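Side-chain contacts in putative uncharacterized protein TCIL3000_10_9440 (Trypanosoma congolense, PDB 5KMX), which is of unknown function but forms the bilobed ectodomain of an insect-stage surface antigen and is a putative sensor at the parasite membrane: residues N19-N24 against P54-E59; L45-F50 against I210-L215; L73-N78 against V198-Y203; E121-C126 against Y133-S138. All coordinates share one frame; numbering follows the deposited sequence.

Interaction 1: N19-N24 against P54-E59; sequences NAFNPN and PTVYTE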
loop_
_atom_site.group_PDB
_atom_site.type_symbol
_atom_site.label_atom_id
_atom_site.label_comp_id
_atom_site.label_asym_id
_atom_site.label_seq_id
_atom_site.Cartn_x
_atom_site.Cartn_y
_atom_site.Cartn_z
ATOM N N ASN A 19 -7.018 -16.851 -12.570
ATOM C CA ASN A 19 -6.946 -17.643 -13.793
ATOM C C ASN A 19 -6.790 -16.783 -15.044
ATOM O O ASN A 19 -6.108 -17.173 -15.992
ATOM C CB ASN A 19 -8.192 -18.520 -13.924
ATOM C CG ASN A 19 -8.242 -19.621 -12.882
ATOM O OD1 ASN A 19 -7.211 -20.175 -12.497
ATOM N ND2 ASN A 19 -9.443 -19.944 -12.421
ATOM N N ALA A 20 -7.424 -15.616 -15.040
ATOM C CA ALA A 20 -7.377 -14.713 -16.186
ATOM C C ALA A 20 -6.028 -14.008 -16.297
ATOM O O ALA A 20 -5.649 -13.546 -17.373
ATOM C CB ALA A 20 -8.494 -13.687 -16.087
ATOM N N PHE A 21 -5.307 -13.933 -15.183
ATOM C CA PHE A 21 -4.068 -13.166 -15.116
ATOM C C PHE A 21 -2.968 -13.729 -16.014
ATOM O O PHE A 21 -2.649 -14.917 -15.951
ATOM C CB PHE A 21 -3.574 -13.109 -13.669
ATOM C CG PHE A 21 -2.269 -12.389 -13.503
ATOM C CD1 PHE A 21 -2.145 -11.057 -13.865
ATOM C CD2 PHE A 21 -1.166 -13.040 -12.977
ATOM C CE1 PHE A 21 -0.946 -10.392 -13.710
ATOM C CE2 PHE A 21 0.035 -12.380 -12.817
ATOM C CZ PHE A 21 0.145 -11.053 -13.185
ATOM N N ASN A 22 -2.399 -12.858 -16.847
ATOM C CA ASN A 22 -1.273 -13.205 -17.709
ATOM C C ASN A 22 -0.059 -12.330 -17.390
ATOM O O ASN A 22 -0.042 -11.148 -17.734
ATOM C CB ASN A 22 -1.659 -13.050 -19.181
ATOM C CG ASN A 22 -0.502 -13.342 -20.119
ATOM O OD1 ASN A 22 0.431 -14.066 -19.770
ATOM N ND2 ASN A 22 -0.558 -12.776 -21.320
ATOM N N PRO A 23 0.958 -12.904 -16.723
ATOM C CA PRO A 23 2.121 -12.110 -16.308
ATOM C C PRO A 23 3.162 -11.881 -17.402
ATOM O O PRO A 23 4.096 -11.109 -17.187
ATOM C CB PRO A 23 2.722 -12.951 -15.183
ATOM C CG PRO A 23 2.394 -14.346 -15.560
ATOM C CD PRO A 23 1.054 -14.296 -16.245
ATOM N N ASN A 24 3.007 -12.541 -18.546
ATOM C CA ASN A 24 4.002 -12.477 -19.616
ATOM C C ASN A 24 4.332 -11.056 -20.089
ATOM O O ASN A 24 5.506 -10.703 -20.194
ATOM C CB ASN A 24 3.538 -13.317 -20.809
ATOM C CG ASN A 24 3.462 -14.798 -20.482
ATOM O OD1 ASN A 24 4.206 -15.299 -19.639
ATOM N ND2 ASN A 24 2.558 -15.505 -21.150
ATOM N N PRO A 54 0.762 -16.602 -8.930
ATOM C CA PRO A 54 1.800 -15.713 -9.461
ATOM C C PRO A 54 1.437 -14.231 -9.374
ATOM O O PRO A 54 0.406 -13.825 -9.906
ATOM C CB PRO A 54 1.909 -16.149 -10.921
ATOM C CG PRO A 54 0.533 -16.601 -11.265
ATOM C CD PRO A 54 -0.029 -17.223 -10.011
ATOM N N THR A 55 2.282 -13.443 -8.714
ATOM C CA THR A 55 2.140 -11.991 -8.690
ATOM C C THR A 55 3.408 -11.364 -9.257
ATOM O O THR A 55 4.514 -11.695 -8.828
ATOM C CB THR A 55 1.873 -11.453 -7.264
ATOM O OG1 THR A 55 2.011 -10.026 -7.254
ATOM C CG2 THR A 55 2.842 -12.059 -6.254
ATOM N N VAL A 56 3.244 -10.469 -10.227
ATOM C CA VAL A 56 4.384 -9.894 -10.937
ATOM C C VAL A 56 4.315 -8.370 -10.990
ATOM O O VAL A 56 3.273 -7.788 -11.292
ATOM C CB VAL A 56 4.476 -10.444 -12.374
ATOM C CG1 VAL A 56 5.726 -9.918 -13.070
ATOM C CG2 VAL A 56 4.485 -11.965 -12.354
ATOM N N TYR A 57 5.450 -7.740 -10.703
ATOM C CA TYR A 57 5.567 -6.291 -10.727
ATOM C C TYR A 57 7.006 -5.893 -11.030
ATOM O O TYR A 57 7.924 -6.698 -10.866
ATOM C CB TYR A 57 5.125 -5.696 -9.389
ATOM C CG TYR A 57 5.948 -6.170 -8.212
ATOM C CD1 TYR A 57 7.140 -5.542 -7.875
ATOM C CD2 TYR A 57 5.534 -7.246 -7.435
ATOM C CE1 TYR A 57 7.897 -5.973 -6.802
ATOM C CE2 TYR A 57 6.284 -7.682 -6.358
ATOM C CZ TYR A 57 7.464 -7.041 -6.048
ATOM O OH TYR A 57 8.214 -7.470 -4.978
ATOM N N THR A 58 7.196 -4.656 -11.478
ATOM C CA THR A 58 8.531 -4.104 -11.679
ATOM C C THR A 58 8.800 -3.101 -10.560
ATOM O O THR A 58 7.884 -2.411 -10.110
ATOM C CB THR A 58 8.671 -3.433 -13.063
ATOM O OG1 THR A 58 10.037 -3.064 -13.287
ATOM C CG2 THR A 58 7.785 -2.202 -13.164
ATOM N N GLU A 59 10.048 -3.025 -10.106
ATOM C CA GLU A 59 10.365 -2.232 -8.921
ATOM C C GLU A 59 11.764 -1.627 -8.935
ATOM O O GLU A 59 12.608 -1.978 -9.760
ATOM C CB GLU A 59 10.201 -3.092 -7.660
ATOM C CG GLU A 59 11.138 -4.301 -7.581
ATOM C CD GLU A 59 12.554 -3.943 -7.148
ATOM O OE1 GLU A 59 13.506 -4.570 -7.659
ATOM O OE2 GLU A 59 12.718 -3.044 -6.295
#
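Pro23 and Val56 bring the two backbones nearest, their CA atoms 6.2 Å apart, where the loop that leaves helix 11-20 passes strand 53-63 with no hydrogen bond between the segments. Phe21, the first residue to leave helical backbone angles, sends its ring to the strand: CG stands anti to the backbone N (chi1 178°), and CE2 comes to 3.3 Å from Pro54 O, an oblique approach to the ring. The two rings themselves are further apart, Phe21 CD2 lying 4.3 Å from Pro54 CG. Further along, Pro23 CB meets the CG2 methyl of Val56 at 3.5 Å. The loop holds its own shape by an Asx turn, in which Asn24 N donates to Asn22 OD1 over 3.2 Å; the donor stands well above the amide carbonyl plane. Val56 N and Thr55 OG1 both bond to the carboxylate of Asp207, which also touches the Phe21 ring, so the loop before helix 208-216 meets the same place. The joining is mainly apolar, with the Phe21 ring also lying against the Pro54 carbonyl, and between these two segments the fit rests on shape and on 181 Å² of buried surface rather than on directed polar bonds.

Interaction 2: L45-F50 against I210-L215; sequences LNVPGF and IAFQQL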
loop_
_atom_site.group_PDB
_atom_site.type_symbol
_atom_site.label_atom_id
_atom_site.label_comp_id
_atom_site.label_asym_id
_atom_site.label_seq_id
_atom_site.Cartn_x
_atom_site.Cartn_y
_atom_site.Cartn_z
ATOM N N LEU A 45 1.912 -15.553 -4.360
ATOM C CA LEU A 45 0.935 -15.128 -3.366
ATOM C C LEU A 45 0.372 -16.358 -2.658
ATOM O O LEU A 45 -0.332 -17.164 -3.267
ATOM C CB LEU A 45 -0.187 -14.325 -4.030
ATOM C CG LEU A 45 -0.800 -13.161 -3.250
ATOM C CD1 LEU A 45 0.220 -12.057 -3.022
ATOM C CD2 LEU A 45 -2.014 -12.622 -3.995
ATOM N N ASN A 46 0.692 -16.502 -1.375
ATOM C CA ASN A 46 0.277 -17.671 -0.603
ATOM C C ASN A 46 -1.025 -17.438 0.155
ATOM O O ASN A 46 -1.041 -16.779 1.194
ATOM C CB ASN A 46 1.379 -18.078 0.377
ATOM C CG ASN A 46 2.343 -19.087 -0.220
ATOM O OD1 ASN A 46 2.062 -20.285 -0.245
ATOM N ND2 ASN A 46 3.483 -18.606 -0.703
ATOM N N VAL A 47 -2.111 -17.985 -0.385
ATOM C CA VAL A 47 -3.431 -17.897 0.232
ATOM C C VAL A 47 -3.994 -19.312 0.404
ATOM O O VAL A 47 -3.882 -20.134 -0.509
ATOM C CB VAL A 47 -4.393 -17.028 -0.617
ATOM C CG1 VAL A 47 -4.319 -17.417 -2.085
ATOM C CG2 VAL A 47 -5.824 -17.121 -0.100
ATOM N N PRO A 48 -4.588 -19.608 1.578
ATOM C CA PRO A 48 -5.104 -20.959 1.839
ATOM C C PRO A 48 -6.081 -21.477 0.782
ATOM O O PRO A 48 -6.954 -20.735 0.332
ATOM C CB PRO A 48 -5.815 -20.806 3.187
ATOM C CG PRO A 48 -5.119 -19.687 3.852
ATOM C CD PRO A 48 -4.735 -18.736 2.760
ATOM N N GLY A 49 -5.925 -22.741 0.399
ATOM C CA GLY A 49 -6.832 -23.385 -0.535
ATOM C C GLY A 49 -6.462 -23.181 -1.992
ATOM O O GLY A 49 -7.182 -23.629 -2.886
ATOM N N PHE A 50 -5.338 -22.509 -2.230
ATOM C CA PHE A 50 -4.867 -22.234 -3.585
ATOM C C PHE A 50 -3.449 -22.745 -3.802
ATOM O O PHE A 50 -2.626 -22.734 -2.885
ATOM C CB PHE A 50 -4.902 -20.730 -3.875
ATOM C CG PHE A 50 -6.284 -20.144 -3.903
ATOM C CD1 PHE A 50 -6.894 -19.710 -2.739
ATOM C CD2 PHE A 50 -6.969 -20.013 -5.099
ATOM C CE1 PHE A 50 -8.164 -19.165 -2.765
ATOM C CE2 PHE A 50 -8.238 -19.469 -5.132
ATOM C CZ PHE A 50 -8.835 -19.044 -3.963
ATOM N N ILE A 210 -3.654 -7.267 -6.256
ATOM C CA ILE A 210 -4.673 -6.228 -6.210
ATOM C C ILE A 210 -6.058 -6.852 -6.063
ATOM O O ILE A 210 -6.894 -6.350 -5.312
ATOM C CB ILE A 210 -4.634 -5.343 -7.473
ATOM C CG1 ILE A 210 -3.277 -4.639 -7.575
ATOM C CG2 ILE A 210 -5.772 -4.323 -7.449
ATOM C CD1 ILE A 210 -3.119 -3.765 -8.803
ATOM N N ALA A 211 -6.296 -7.938 -6.792
ATOM C CA ALA A 211 -7.566 -8.650 -6.714
ATOM C C ALA A 211 -7.763 -9.197 -5.308
ATOM O O ALA A 211 -8.867 -9.155 -4.763
ATOM C CB ALA A 211 -7.614 -9.774 -7.734
ATOM N N PHE A 212 -6.685 -9.715 -4.729
ATOM C CA PHE A 212 -6.699 -10.165 -3.345
ATOM C C PHE A 212 -7.098 -8.990 -2.463
ATOM O O PHE A 212 -8.095 -9.053 -1.754
ATOM C CB PHE A 212 -5.327 -10.720 -2.941
ATOM C CG PHE A 212 -5.310 -11.444 -1.615
ATOM C CD1 PHE A 212 -6.482 -11.737 -0.934
ATOM C CD2 PHE A 212 -4.105 -11.833 -1.052
ATOM C CE1 PHE A 212 -6.448 -12.404 0.278
ATOM C CE2 PHE A 212 -4.067 -12.498 0.160
ATOM C CZ PHE A 212 -5.238 -12.783 0.824
ATOM N N GLN A 213 -6.330 -7.909 -2.548
ATOM C CA GLN A 213 -6.576 -6.697 -1.769
ATOM C C GLN A 213 -8.014 -6.190 -1.882
ATOM O O GLN A 213 -8.633 -5.838 -0.878
ATOM C CB GLN A 213 -5.614 -5.594 -2.217
ATOM C CG GLN A 213 -4.197 -5.754 -1.687
ATOM C CD GLN A 213 -4.037 -5.257 -0.261
ATOM O OE1 GLN A 213 -4.841 -4.468 0.232
ATOM N NE2 GLN A 213 -2.986 -5.717 0.407
ATOM N N GLN A 214 -8.538 -6.152 -3.102
ATOM C CA GLN A 214 -9.874 -5.616 -3.348
ATOM C C GLN A 214 -10.961 -6.487 -2.730
ATOM O O GLN A 214 -11.704 -6.046 -1.853
ATOM C CB GLN A 214 -10.126 -5.478 -4.851
ATOM C CG GLN A 214 -11.489 -4.889 -5.200
ATOM C CD GLN A 214 -11.714 -4.780 -6.695
ATOM O OE1 GLN A 214 -11.701 -3.686 -7.258
ATOM N NE2 GLN A 214 -11.927 -5.917 -7.347
ATOM N N LEU A 215 -11.049 -7.724 -3.204
ATOM C CA LEU A 215 -12.102 -8.647 -2.795
ATOM C C LEU A 215 -12.086 -8.919 -1.296
ATOM O O LEU A 215 -13.104 -9.296 -0.713
ATOM C CB LEU A 215 -11.955 -9.966 -3.554
ATOM C CG LEU A 215 -11.977 -9.857 -5.078
ATOM C CD1 LEU A 215 -11.515 -11.158 -5.704
ATOM C CD2 LEU A 215 -13.370 -9.488 -5.564
#
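Phe212 carries its CG anti to the backbone N (chi1 -169°), which swings the ring off helix 208-216 toward the end of strand 36-45 and the chain just beyond it. Leu45 answers with a chi1 of -145°, away from the usual staggered values, and together with chi2 this brings its CD2 methyl to 3.7 Å from CD2 of Phe212. The same methyl also lies 4.0 Å from CB of Phe212, so it sits in the angle between the stem and the ortho carbon of the aromatic group. The two side chains cross obliquely, and the methyl reaches the ring neither squarely over its face nor at its edge. At the far end, Val47 CG2 approaches CZ of Phe212 at 4.5 Å, a looser contact that extends the apolar grip to the tip of the ring. Leu45 and Val47 both point toward the helix while Asn46 between them points away. This is a beta-hairpin connection packed against a helix: strands 36-45 and 53-63 pair antiparallel, and a type II beta turn from Val47 to Phe50 lies in the link between them. In that turn Phe50 N donates to Val47 O over 3.3 Å, and Gly49 occupies the third position with a positive phi of 87°. Ile53, on the outgoing strand, touches both Leu45 and Val47. Helix 11-20 flanks the site as well, with Phe14 meeting the Phe50 ring edge-to-face and also touching Leu215.

Interaction 3: L73-N78 against V198-Y203; sequences LTVVVN and VNVRLY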
loop_
_atom_site.group_PDB
_atom_site.type_symbol
_atom_site.label_atom_id
_atom_site.label_comp_id
_atom_site.label_asym_id
_atom_site.label_seq_id
_atom_site.Cartn_x
_atom_site.Cartn_y
_atom_site.Cartn_z
ATOM N N LEU A 73 7.460 13.287 -2.208
ATOM C CA LEU A 73 8.325 12.509 -3.084
ATOM C C LEU A 73 7.753 12.457 -4.496
ATOM O O LEU A 73 6.678 11.902 -4.713
ATOM C CB LEU A 73 8.498 11.090 -2.534
ATOM C CG LEU A 73 9.259 10.086 -3.405
ATOM C CD1 LEU A 73 10.751 10.380 -3.397
ATOM C CD2 LEU A 73 8.979 8.668 -2.940
ATOM N N THR A 74 8.474 13.038 -5.450
ATOM C CA THR A 74 8.081 12.967 -6.853
ATOM C C THR A 74 8.803 11.813 -7.541
ATOM O O THR A 74 10.031 11.723 -7.495
ATOM C CB THR A 74 8.390 14.273 -7.605
ATOM O OG1 THR A 74 7.805 15.381 -6.912
ATOM C CG2 THR A 74 7.836 14.216 -9.022
ATOM N N VAL A 75 8.029 10.938 -8.177
ATOM C CA VAL A 75 8.581 9.808 -8.916
ATOM C C VAL A 75 8.155 9.876 -10.377
ATOM O O VAL A 75 6.970 10.016 -10.680
ATOM C CB VAL A 75 8.129 8.459 -8.322
ATOM C CG1 VAL A 75 8.670 7.301 -9.155
ATOM C CG2 VAL A 75 8.582 8.335 -6.872
ATOM N N VAL A 76 9.128 9.767 -11.275
ATOM C CA VAL A 76 8.861 9.746 -12.707
ATOM C C VAL A 76 8.947 8.311 -13.212
ATOM O O VAL A 76 9.992 7.672 -13.103
ATOM C CB VAL A 76 9.851 10.634 -13.485
ATOM C CG1 VAL A 76 9.432 10.754 -14.937
ATOM C CG2 VAL A 76 9.941 12.016 -12.848
ATOM N N VAL A 77 7.846 7.815 -13.767
ATOM C CA VAL A 77 7.754 6.420 -14.185
ATOM C C VAL A 77 7.982 6.280 -15.686
ATOM O O VAL A 77 7.130 6.656 -16.489
ATOM C CB VAL A 77 6.383 5.819 -13.820
ATOM C CG1 VAL A 77 6.337 4.334 -14.166
ATOM C CG2 VAL A 77 6.094 6.025 -12.339
ATOM N N ASN A 78 9.139 5.731 -16.049
ATOM C CA ASN A 78 9.485 5.481 -17.444
ATOM C C ASN A 78 9.717 3.995 -17.694
ATOM O O ASN A 78 10.856 3.547 -17.833
ATOM C CB ASN A 78 10.729 6.281 -17.836
ATOM C CG ASN A 78 10.444 7.764 -17.988
ATOM O OD1 ASN A 78 9.540 8.162 -18.723
ATOM N ND2 ASN A 78 11.212 8.592 -17.285
ATOM N N VAL A 198 12.985 4.785 -0.379
ATOM C CA VAL A 198 11.629 4.299 -0.607
ATOM C C VAL A 198 11.613 3.271 -1.734
ATOM O O VAL A 198 12.217 3.483 -2.785
ATOM C CB VAL A 198 10.670 5.454 -0.954
ATOM C CG1 VAL A 198 9.276 4.924 -1.267
ATOM C CG2 VAL A 198 10.614 6.456 0.190
ATOM N N ASN A 199 10.911 2.165 -1.510
ATOM C CA ASN A 199 10.793 1.108 -2.505
ATOM C C ASN A 199 9.557 1.306 -3.376
ATOM O O ASN A 199 8.430 1.287 -2.881
ATOM C CB ASN A 199 10.749 -0.258 -1.817
ATOM C CG ASN A 199 10.644 -1.406 -2.804
ATOM O OD1 ASN A 199 9.684 -2.174 -2.774
ATOM N ND2 ASN A 199 11.632 -1.527 -3.684
ATOM N N VAL A 200 9.774 1.492 -4.676
ATOM C CA VAL A 200 8.684 1.748 -5.612
ATOM C C VAL A 200 8.340 0.489 -6.400
ATOM O O VAL A 200 9.229 -0.257 -6.805
ATOM C CB VAL A 200 9.041 2.885 -6.590
ATOM C CG1 VAL A 200 7.880 3.162 -7.537
ATOM C CG2 VAL A 200 9.413 4.145 -5.820
ATOM N N ARG A 201 7.046 0.270 -6.617
ATOM C CA ARG A 201 6.558 -0.905 -7.331
ATOM C C ARG A 201 5.423 -0.539 -8.283
ATOM O O ARG A 201 4.535 0.238 -7.930
ATOM C CB ARG A 201 6.091 -1.972 -6.337
ATOM C CG ARG A 201 7.230 -2.624 -5.566
ATOM C CD ARG A 201 6.847 -2.989 -4.144
ATOM N NE ARG A 201 5.994 -4.172 -4.067
ATOM C CZ ARG A 201 6.080 -5.102 -3.116
ATOM N NH1 ARG A 201 5.258 -6.141 -3.131
ATOM N NH2 ARG A 201 6.987 -5.007 -2.150
ATOM N N LEU A 202 5.465 -1.099 -9.490
ATOM C CA LEU A 202 4.426 -0.875 -10.492
ATOM C C LEU A 202 3.728 -2.185 -10.840
ATOM O O LEU A 202 4.370 -3.142 -11.273
ATOM C CB LEU A 202 5.023 -0.242 -11.752
ATOM C CG LEU A 202 4.071 -0.033 -12.933
ATOM C CD1 LEU A 202 2.960 0.937 -12.566
ATOM C CD2 LEU A 202 4.832 0.456 -14.160
ATOM N N TYR A 203 2.411 -2.211 -10.652
ATOM C CA TYR A 203 1.603 -3.401 -10.906
ATOM C C TYR A 203 0.710 -3.234 -12.129
ATOM O O TYR A 203 0.449 -2.117 -12.575
ATOM C CB TYR A 203 0.724 -3.718 -9.691
ATOM C CG TYR A 203 1.445 -4.370 -8.534
ATOM C CD1 TYR A 203 2.195 -3.615 -7.641
ATOM C CD2 TYR A 203 1.361 -5.740 -8.323
ATOM C CE1 TYR A 203 2.850 -4.212 -6.576
ATOM C CE2 TYR A 203 2.009 -6.342 -7.263
ATOM C CZ TYR A 203 2.752 -5.574 -6.393
ATOM O OH TYR A 203 3.399 -6.172 -5.337
#
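Leu73 and Val198 begin a row of three apolar pairs by which two strands of one mixed beta-sheet that are not neighbours in it face each other through their side chains. Strands 72-79 and 197-204 are not paired by hydrogen bonds; the axes of the segments come no nearer than 10.2 Å and run in roughly the same direction, at a crossing angle of -40°. The facing residues keep step, Leu73 with Val198, Val75 with Val200 and Val77 with Leu202, their CA atoms 8.7 to 9.2 Å apart, a gap wide enough for one layer of side chains from each strand. In the first pair the side chains reach toward each other tip to tip. The CD2 methyl of Leu73 is the bump, and the branched end of Val198 is the hollow: the methyl settles almost evenly against CB, CG1 and CG2, with CG1 at 4.1 Å. Leu73 has CG anti to its backbone N (chi1 174°), which extends the side chain across the gap. In the middle pair both valine forks face each other loosely, Val200 CG2 turned toward the fork of Val75, and Val75 CG2 to Val200 CG2 is the closest approach at 4.4 Å. At the other end Val77 and Leu202 pass at a slant, and contact is confined to one branch from each. All six residues are buried. Phe33 of strand 31-33 touches Val75, Val77, Val200 and Leu202, adding an aromatic side chain to the aliphatic row, while Leu62 also packs on Val75. In the last pair the nearest atoms are Val77 CG1 and Leu202 CD2, 4.2 Å apart.

Interaction 4: E121-C126 against Y133-S138; sequences EFRNKC and YTTESS. With SO4 (sulfate ion), chain F.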
loop_
_atom_site.group_PDB
_atom_site.type_symbol
_atom_site.label_atom_id
_atom_site.label_comp_id
_atom_site.label_asym_id
_atom_site.label_seq_id
_atom_site.Cartn_x
_atom_site.Cartn_y
_atom_site.Cartn_z
ATOM N N GLU A 121 -2.479 2.083 28.739
ATOM C CA GLU A 121 -1.240 1.665 28.095
ATOM C C GLU A 121 -1.334 1.990 26.607
ATOM O O GLU A 121 -0.386 2.508 26.018
ATOM C CB GLU A 121 -0.961 0.175 28.324
ATOM C CG GLU A 121 -1.969 -0.776 27.705
ATOM C CD GLU A 121 -1.689 -2.225 28.058
ATOM O OE1 GLU A 121 -1.769 -2.573 29.256
ATOM O OE2 GLU A 121 -1.383 -3.016 27.141
ATOM N N PHE A 122 -2.490 1.698 26.013
ATOM C CA PHE A 122 -2.782 2.117 24.645
ATOM C C PHE A 122 -2.574 3.621 24.537
ATOM O O PHE A 122 -2.030 4.120 23.550
ATOM C CB PHE A 122 -4.219 1.743 24.254
ATOM C CG PHE A 122 -4.626 2.216 22.882
ATOM C CD1 PHE A 122 -5.015 3.531 22.670
ATOM C CD2 PHE A 122 -4.639 1.340 21.808
ATOM C CE1 PHE A 122 -5.390 3.965 21.412
ATOM C CE2 PHE A 122 -5.018 1.769 20.550
ATOM C CZ PHE A 122 -5.395 3.084 20.353
ATOM N N ARG A 123 -3.010 4.334 25.570
ATOM C CA ARG A 123 -2.832 5.776 25.653
ATOM C C ARG A 123 -1.349 6.118 25.699
ATOM O O ARG A 123 -0.884 7.017 25.000
ATOM C CB ARG A 123 -3.532 6.329 26.893
ATOM C CG ARG A 123 -3.859 7.807 26.822
ATOM C CD ARG A 123 -4.210 8.352 28.199
ATOM N NE ARG A 123 -5.016 9.572 28.120
ATOM C CZ ARG A 123 -6.179 9.766 28.743
ATOM N NH1 ARG A 123 -6.817 10.918 28.591
ATOM N NH2 ARG A 123 -6.714 8.827 29.518
ATOM N N ASN A 124 -0.613 5.380 26.523
ATOM C CA ASN A 124 0.810 5.623 26.716
ATOM C C ASN A 124 1.615 5.287 25.462
ATOM O O ASN A 124 2.509 6.039 25.083
ATOM C CB ASN A 124 1.338 4.818 27.912
ATOM C CG ASN A 124 0.874 5.371 29.254
ATOM O OD1 ASN A 124 0.836 6.584 29.465
ATOM N ND2 ASN A 124 0.530 4.472 30.172
ATOM N N LYS A 125 1.302 4.160 24.822
ATOM C CA LYS A 125 1.963 3.782 23.570
ATOM C C LYS A 125 1.838 4.894 22.538
ATOM O O LYS A 125 2.816 5.257 21.887
ATOM C CB LYS A 125 1.378 2.483 22.995
ATOM C CG LYS A 125 2.110 1.220 23.417
ATOM C CD LYS A 125 1.656 0.749 24.783
ATOM C CE LYS A 125 2.344 -0.544 25.184
ATOM N NZ LYS A 125 1.740 -1.133 26.410
ATOM N N CYS A 126 0.629 5.434 22.407
ATOM C CA CYS A 126 0.351 6.500 21.453
ATOM C C CYS A 126 1.230 7.713 21.707
ATOM O O CYS A 126 1.911 8.197 20.803
ATOM C CB CYS A 126 -1.120 6.904 21.524
ATOM S SG CYS A 126 -1.570 8.232 20.391
ATOM N N TYR A 133 -3.109 11.324 21.584
ATOM C CA TYR A 133 -4.319 10.626 21.998
ATOM C C TYR A 133 -5.475 11.597 22.229
ATOM O O TYR A 133 -5.285 12.690 22.764
ATOM C CB TYR A 133 -4.061 9.816 23.268
ATOM C CG TYR A 133 -5.272 9.055 23.747
ATOM C CD1 TYR A 133 -5.592 7.814 23.212
ATOM C CD2 TYR A 133 -6.104 9.577 24.728
ATOM C CE1 TYR A 133 -6.702 7.114 23.642
ATOM C CE2 TYR A 133 -7.214 8.882 25.167
ATOM C CZ TYR A 133 -7.508 7.652 24.622
ATOM O OH TYR A 133 -8.614 6.957 25.052
ATOM N N THR A 134 -6.670 11.181 21.820
ATOM C CA THR A 134 -7.882 11.981 21.981
ATOM C C THR A 134 -8.979 11.157 22.651
ATOM O O THR A 134 -9.286 10.049 22.211
ATOM C CB THR A 134 -8.394 12.502 20.624
ATOM O OG1 THR A 134 -7.399 13.339 20.024
ATOM C CG2 THR A 134 -9.682 13.296 20.798
ATOM N N THR A 135 -9.569 11.704 23.711
ATOM C CA THR A 135 -10.658 11.038 24.418
ATOM C C THR A 135 -11.999 11.359 23.767
ATOM O O THR A 135 -12.233 12.492 23.345
ATOM C CB THR A 135 -10.709 11.456 25.903
ATOM O OG1 THR A 135 -10.802 12.882 26.001
ATOM C CG2 THR A 135 -9.467 10.980 26.640
ATOM N N GLU A 136 -12.874 10.359 23.691
ATOM C CA GLU A 136 -14.207 10.535 23.115
ATOM C C GLU A 136 -15.308 10.229 24.129
ATOM O O GLU A 136 -16.488 10.463 23.863
ATOM C CB GLU A 136 -14.377 9.647 21.879
ATOM C CG GLU A 136 -13.528 10.071 20.687
ATOM C CD GLU A 136 -13.847 11.474 20.207
ATOM O OE1 GLU A 136 -15.010 11.904 20.351
ATOM O OE2 GLU A 136 -12.935 12.145 19.682
ATOM N N SER A 137 -14.919 9.705 25.289
ATOM C CA SER A 137 -15.872 9.409 26.351
ATOM C C SER A 137 -15.276 9.752 27.712
ATOM O O SER A 137 -14.080 9.567 27.940
ATOM C CB SER A 137 -16.283 7.937 26.310
ATOM O OG SER A 137 -15.190 7.090 26.614
ATOM N N SER A 138 -16.116 10.259 28.609
ATOM C CA SER A 138 -15.680 10.614 29.953
ATOM C C SER A 138 -15.217 9.379 30.725
ATOM O O SER A 138 -14.333 9.465 31.578
ATOM C CB SER A 138 -16.806 11.318 30.710
ATOM O OG SER A 138 -17.050 12.608 30.178
HETATM S S SO4 F . -19.867 9.598 28.160
HETATM O O1 SO4 F . -20.800 10.189 29.115
HETATM O O2 SO4 F . -18.850 8.838 28.882
HETATM O O3 SO4 F . -20.595 8.708 27.260
HETATM O O4 SO4 F . -19.224 10.654 27.384
#
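A disulfide-tied helix-and-strand unit in the lobe remote from the chain's centre holds this contact, with Tyr133 at its middle. Arg123 lays its aliphatic part over one face of the tyrosine: CG stands 3.7 Å from the ring centroid and only 19° off the normal, a CH-pi contact. Because the Arg123 chain is extended from CG to NE, it runs out past the CD2-CE2 side of the ring, so that CE2 of Tyr133 lies over one guanidinium face, the two planes 49° apart. Its NH1 then ends 3.3 Å from CG2 of Thr135. The tyrosine's edge is used by Phe122, whose CE1 meets Tyr133 CE1 at 4.1 Å as the two side chains cross at about a right angle. Near the ring's base, Cys126 SG lies 3.7 Å from Tyr133 N. The hydroxyl of Tyr133 is hydrogen-bonded to His119 of the same helix 116-128. Further along, Ser138 N makes weak hydrogen bonds to a sulfate, probably from the crystallisation liquor, which Arg141 also binds. The helical segment 121-126 runs at 142° to strand 133-135; Cys126 ties it by disulfide to Cys149 of strand 145-165, which pairs antiparallel with strand 132-135, and Phe122 also meets Tyr99 from strand 85-100.

Overall arrangement
Interaction 3 is the buried core contact, purely aliphatic between its segments, whereas interactions 1 and 2 are partly buried: the first sets phenylalanine and proline against a strand, the second a helix phenylalanine against leucine and valine at a strand end and its loop. These three adjoin: Thr58 O of interaction 1 probably bonds Leu202 N of interaction 3, on neighbouring strands; Thr55 packs on Leu45 of interaction 2, and Ile210 on Tyr203. Interaction 4 lies apart, about 43 Å from interaction 1 between centres, and is a surface contact that adds the aliphatic part of an arginine over an aromatic face and a nearby disulfide. Long strands 85-100 and 145-165 span the distance, consistent with the bilobed architecture.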